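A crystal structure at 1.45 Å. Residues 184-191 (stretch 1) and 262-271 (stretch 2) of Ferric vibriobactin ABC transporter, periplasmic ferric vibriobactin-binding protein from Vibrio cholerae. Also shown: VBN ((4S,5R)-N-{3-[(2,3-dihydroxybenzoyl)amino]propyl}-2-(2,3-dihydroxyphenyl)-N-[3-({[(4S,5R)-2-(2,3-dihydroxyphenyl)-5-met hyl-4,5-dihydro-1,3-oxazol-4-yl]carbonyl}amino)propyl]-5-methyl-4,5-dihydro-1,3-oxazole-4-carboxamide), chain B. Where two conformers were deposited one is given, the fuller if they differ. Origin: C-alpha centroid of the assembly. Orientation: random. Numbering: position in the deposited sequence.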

# COMPACT_ATOMS: atom_id res chain seq x y z
N SER A 184 5.66 -7.39 2.40
CA SER A 184 4.62 -6.50 1.87
C SER A 184 4.01 -5.63 2.96
O SER A 184 3.92 -6.03 4.14
CB SER A 184 3.52 -7.30 1.16
OG SER A 184 2.72 -8.04 2.08
N ALA A 185 3.57 -4.44 2.56
CA ALA A 185 2.87 -3.57 3.50
C ALA A 185 1.64 -4.28 4.08
O ALA A 185 1.32 -4.10 5.26
CB ALA A 185 2.51 -2.26 2.86
N HIS A 186 0.99 -5.11 3.26
CA HIS A 186 -0.19 -5.83 3.71
C HIS A 186 0.13 -6.85 4.80
O HIS A 186 -0.54 -6.90 5.82
CB HIS A 186 -0.82 -6.58 2.53
CG HIS A 186 -1.43 -5.70 1.50
ND1 HIS A 186 -0.69 -5.05 0.54
CD2 HIS A 186 -2.73 -5.43 1.22
CE1 HIS A 186 -1.50 -4.39 -0.27
NE2 HIS A 186 -2.75 -4.59 0.13
N ALA A 187 1.10 -7.71 4.54
CA ALA A 187 1.48 -8.73 5.52
C ALA A 187 1.93 -8.09 6.82
O ALA A 187 1.50 -8.51 7.89
CB ALA A 187 2.59 -9.60 4.97
N GLN A 188 2.74 -7.04 6.72
CA GLN A 188 3.30 -6.44 7.94
C GLN A 188 2.22 -5.73 8.75
O GLN A 188 2.26 -5.76 9.98
CB GLN A 188 4.48 -5.52 7.60
CG GLN A 188 5.64 -6.29 6.91
CD GLN A 188 6.97 -5.55 6.93
OE1 GLN A 188 7.57 -5.37 8.00
NE2 GLN A 188 7.45 -5.13 5.75
N LEU A 189 1.25 -5.13 8.08
CA LEU A 189 0.13 -4.52 8.78
C LEU A 189 -0.63 -5.56 9.60
O LEU A 189 -0.89 -5.37 10.80
CB LEU A 189 -0.82 -3.82 7.80
CG LEU A 189 -2.12 -3.28 8.42
CD1 LEU A 189 -1.87 -2.15 9.40
CD2 LEU A 189 -3.05 -2.81 7.35
N LEU A 190 -0.96 -6.68 8.98
CA LEU A 190 -1.69 -7.71 9.73
C LEU A 190 -0.85 -8.31 10.86
O LEU A 190 -1.37 -8.58 11.95
CB LEU A 190 -2.22 -8.79 8.78
CG LEU A 190 -3.68 -8.62 8.33
CD1 LEU A 190 -4.02 -7.20 7.92
CD2 LEU A 190 -4.05 -9.62 7.24
N GLN A 191 0.43 -8.54 10.60
CA GLN A 191 1.35 -9.05 11.62
C GLN A 191 1.33 -8.16 12.85
O GLN A 191 1.42 -8.65 13.99
CB GLN A 191 2.78 -9.10 11.08
CG GLN A 191 3.05 -10.10 9.98
CD GLN A 191 4.40 -9.86 9.33
OE1 GLN A 191 5.36 -9.44 9.99
NE2 GLN A 191 4.48 -10.12 8.02
N GLY A 262 -13.10 -10.41 3.37
CA GLY A 262 -12.58 -9.30 2.60
C GLY A 262 -11.76 -8.39 3.48
O GLY A 262 -12.14 -8.06 4.60
N LEU A 263 -10.62 -7.96 2.96
CA LEU A 263 -9.78 -7.02 3.69
C LEU A 263 -10.37 -5.61 3.58
O LEU A 263 -10.05 -4.73 4.37
CB LEU A 263 -8.36 -7.09 3.15
CG LEU A 263 -7.20 -6.61 4.01
CD1 LEU A 263 -7.14 -7.37 5.35
CD2 LEU A 263 -5.91 -6.80 3.21
N GLY A 264 -11.23 -5.41 2.59
CA GLY A 264 -12.00 -4.19 2.48
C GLY A 264 -11.93 -3.58 1.09
O GLY A 264 -10.97 -3.82 0.36
N GLU A 265 -12.92 -2.78 0.74
CA GLU A 265 -12.99 -2.23 -0.61
C GLU A 265 -11.77 -1.39 -0.96
O GLU A 265 -11.37 -1.33 -2.12
CB GLU A 265 -14.27 -1.40 -0.77
CG GLU A 265 -14.38 -0.21 0.19
CD GLU A 265 -15.75 0.45 0.18
OE1 GLU A 265 -16.51 0.26 -0.80
OE2 GLU A 265 -16.07 1.16 1.16
N ASN A 266 -11.15 -0.75 0.03
CA ASN A 266 -10.03 0.15 -0.25
C ASN A 266 -8.66 -0.42 0.08
O ASN A 266 -7.67 0.33 0.17
CB ASN A 266 -10.22 1.48 0.48
CG ASN A 266 -11.44 2.25 0.02
OD1 ASN A 266 -11.92 2.09 -1.11
ND2 ASN A 266 -11.91 3.14 0.86
N SER A 267 -8.57 -1.74 0.21
CA SER A 267 -7.36 -2.39 0.72
C SER A 267 -6.34 -2.76 -0.35
O SER A 267 -5.39 -3.48 -0.06
CB SER A 267 -7.73 -3.64 1.53
OG SER A 267 -8.38 -4.62 0.71
N PHE A 268 -6.56 -2.31 -1.59
CA PHE A 268 -5.62 -2.66 -2.66
C PHE A 268 -4.17 -2.25 -2.31
O PHE A 268 -3.27 -3.09 -2.34
CB PHE A 268 -6.05 -2.12 -4.03
CG PHE A 268 -5.10 -2.47 -5.12
CD1 PHE A 268 -4.97 -3.79 -5.53
CD2 PHE A 268 -4.30 -1.50 -5.69
CE1 PHE A 268 -4.06 -4.15 -6.51
CE2 PHE A 268 -3.38 -1.85 -6.67
CZ PHE A 268 -3.27 -3.19 -7.08
N ARG A 269 -3.96 -0.99 -1.98
CA ARG A 269 -2.65 -0.51 -1.52
C ARG A 269 -2.79 -0.06 -0.07
O ARG A 269 -3.88 0.37 0.35
CB ARG A 269 -2.16 0.65 -2.38
CG ARG A 269 -1.66 0.28 -3.77
CD ARG A 269 -0.40 -0.54 -3.73
NE ARG A 269 0.38 -0.46 -4.97
CZ ARG A 269 0.42 -1.41 -5.91
NH1 ARG A 269 -0.28 -2.53 -5.77
NH2 ARG A 269 1.17 -1.24 -6.99
N ILE A 270 -1.69 -0.17 0.68
CA ILE A 270 -1.69 0.18 2.10
C ILE A 270 -1.07 1.55 2.35
O ILE A 270 0.09 1.80 2.03
CB ILE A 270 -0.89 -0.84 2.92
CG1 ILE A 270 -1.48 -2.25 2.75
CG2 ILE A 270 -0.86 -0.39 4.39
CD1 ILE A 270 -2.92 -2.33 3.16
N ASP A 271 -1.87 2.44 2.91
CA ASP A 271 -1.36 3.70 3.41
C ASP A 271 -2.05 3.90 4.76
O ASP A 271 -2.84 3.06 5.19
CB ASP A 271 -1.64 4.83 2.40
CG ASP A 271 -3.07 4.86 1.97
OD1 ASP A 271 -3.33 4.76 0.75
OD2 ASP A 271 -3.94 5.01 2.85
C VBN B . -2.45 -5.54 -12.83
N VBN B . -0.69 -3.84 -12.18
O VBN B . -1.68 -6.44 -12.80
CA VBN B . -1.98 -4.09 -12.80
CB VBN B . -1.77 -3.45 -14.22
CAB VBN B . -7.28 0.06 -8.42
OAC VBN B . -3.60 -9.00 -8.68
OAD VBN B . -5.77 -1.51 -12.45
OAF VBN B . 0.01 -4.22 -8.04
OAG VBN B . 4.14 -4.51 -10.25
OAH VBN B . 0.56 -1.84 -9.85
OAI VBN B . -1.57 -5.48 -9.76
OAJ VBN B . 1.45 -4.40 -10.68
OAK VBN B . -2.09 -2.40 -10.02
CAL VBN B . -1.02 -7.15 -5.94
CAM VBN B . 3.94 -3.60 -13.86
CAN VBN B . -0.94 1.48 -9.12
CAO VBN B . -0.36 -5.93 -6.32
CAP VBN B . 4.49 -3.91 -12.58
CAQ VBN B . 0.06 0.47 -9.29
CAR VBN B . -1.88 -7.84 -6.87
CAS VBN B . 2.55 -3.58 -14.06
CAT VBN B . -2.31 1.17 -9.29
CAU VBN B . -4.68 -8.04 -12.26
CAV VBN B . -6.29 -5.07 -13.15
CAW VBN B . -3.52 -8.68 -11.47
CAX VBN B . -7.28 -3.90 -12.98
CAY VBN B . -4.27 -7.15 -13.43
CAZ VBN B . -4.81 -4.67 -13.20
NBB VBN B . -2.84 -7.82 -10.50
NBC VBN B . -7.12 -3.26 -11.68
NBD VBN B . -4.61 -1.77 -9.69
OBF VBN B . -5.08 0.52 -9.56
CBG VBN B . -2.94 -8.11 -9.09
CBH VBN B . -6.29 -2.06 -11.53
CBJ VBN B . 0.27 -4.00 -13.25
CBK VBN B . -0.57 -5.40 -7.63
CBL VBN B . 3.63 -4.21 -11.50
CBM VBN B . -0.35 -0.82 -9.62
CBN VBN B . -1.38 -6.06 -8.52
CBO VBN B . 2.31 -4.18 -11.70
CBP VBN B . -1.67 -1.11 -9.79
CBQ VBN B . -2.06 -7.33 -8.12
CBR VBN B . 1.75 -3.83 -13.02
CBS VBN B . -2.70 -0.08 -9.59
CBU VBN B . -6.41 -0.14 -9.65
CBW VBN B . -4.12 -0.44 -9.89
CBX VBN B . -6.02 -1.64 -10.09
NBY VBN B . -3.86 -5.78 -13.10
OG1 VBN B . -0.31 -3.64 -14.48
CG2 VBN B . -2.38 -2.09 -14.49

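The first turns of a helix, residues 185-191, pack against an irregular segment that follows the end of a strand, passes through a type I turn from Gly264 to Ser267 and runs on to Asp271. The contact is small, burying 347 Å² summed over both sides, and its shape is set largely by two residues, His186 and Ile270, each of which fits into a recess formed by the other stretch.

His186 is the main projection from the helix. Its CA-to-CB bond points sideways, but with chi1 at -68° and chi2 at 80° the imidazole swings across to the second stretch and enters a hollow lined by Leu263, the backbone of Ser267 and Phe268, and the side chain of Ile270. At the ring edge, NE2 donates a hydrogen bond to the carbonyl oxygen of Ser267 (His186 NE2 to Ser267 O, 2.9 Å, with an angle of 148° at the hydrogen). The carbonyl of Phe268 lies equally near, with Phe268 O 2.9 Å from His186 NE2, so two successive peptide oxygens face the tip of the ring. Along the same edge, Leu263 CD2 approaches His186 CD2 at 4.0 Å.

Ile270 closes the hollow over one face of the imidazole. Its CG1 stands 3.5 Å from the centroid of the His186 ring and only 3° off the ring normal, a nearly axial CH-pi contact, while Ile270 CD1 reaches His186 CD2 at 3.7 Å. The same side chain fills a shallow groove on the helix. Ala185 CB meets Ile270 CB at 3.7 Å, at the point where the backbones are nearest, the CA atoms of Ala185 and Ile270 being 6.1 Å apart. One turn further along, Leu189 CD2 touches Ile270 CD1 at 4.2 Å. Leu190 points its CA-to-CB bond sideways, but its end comes nearer, and Leu190 CD1 lies 4.0 Å from Leu263 CD1, widening the apolar patch.

Local bonds hold each stretch's own fold. Ser184 caps the helix by accepting from the backbone of Ala187 (Ala187 N to Ser184 OG, 3.0 Å). In the turn, Ser267 OG donates to Gly264 O at 2.7 Å, reinforcing the backbone bond from Ser267 N to Gly264 O at 3.2 Å.

Phe268 and Arg269 direct their CA-to-CB bonds away from the helix, and their side chains reach vibriobactin instead. Arg269 NH1 donates to VBN OAF at 2.8 Å, and Phe268 CZ comes within 3.3 Å of VBN NBD. Thus Phe268 both faces His186 NE2 with its carbonyl and supplies a side chain to the ligand, as does Arg269, the next residue in sequence, with its guanidinium.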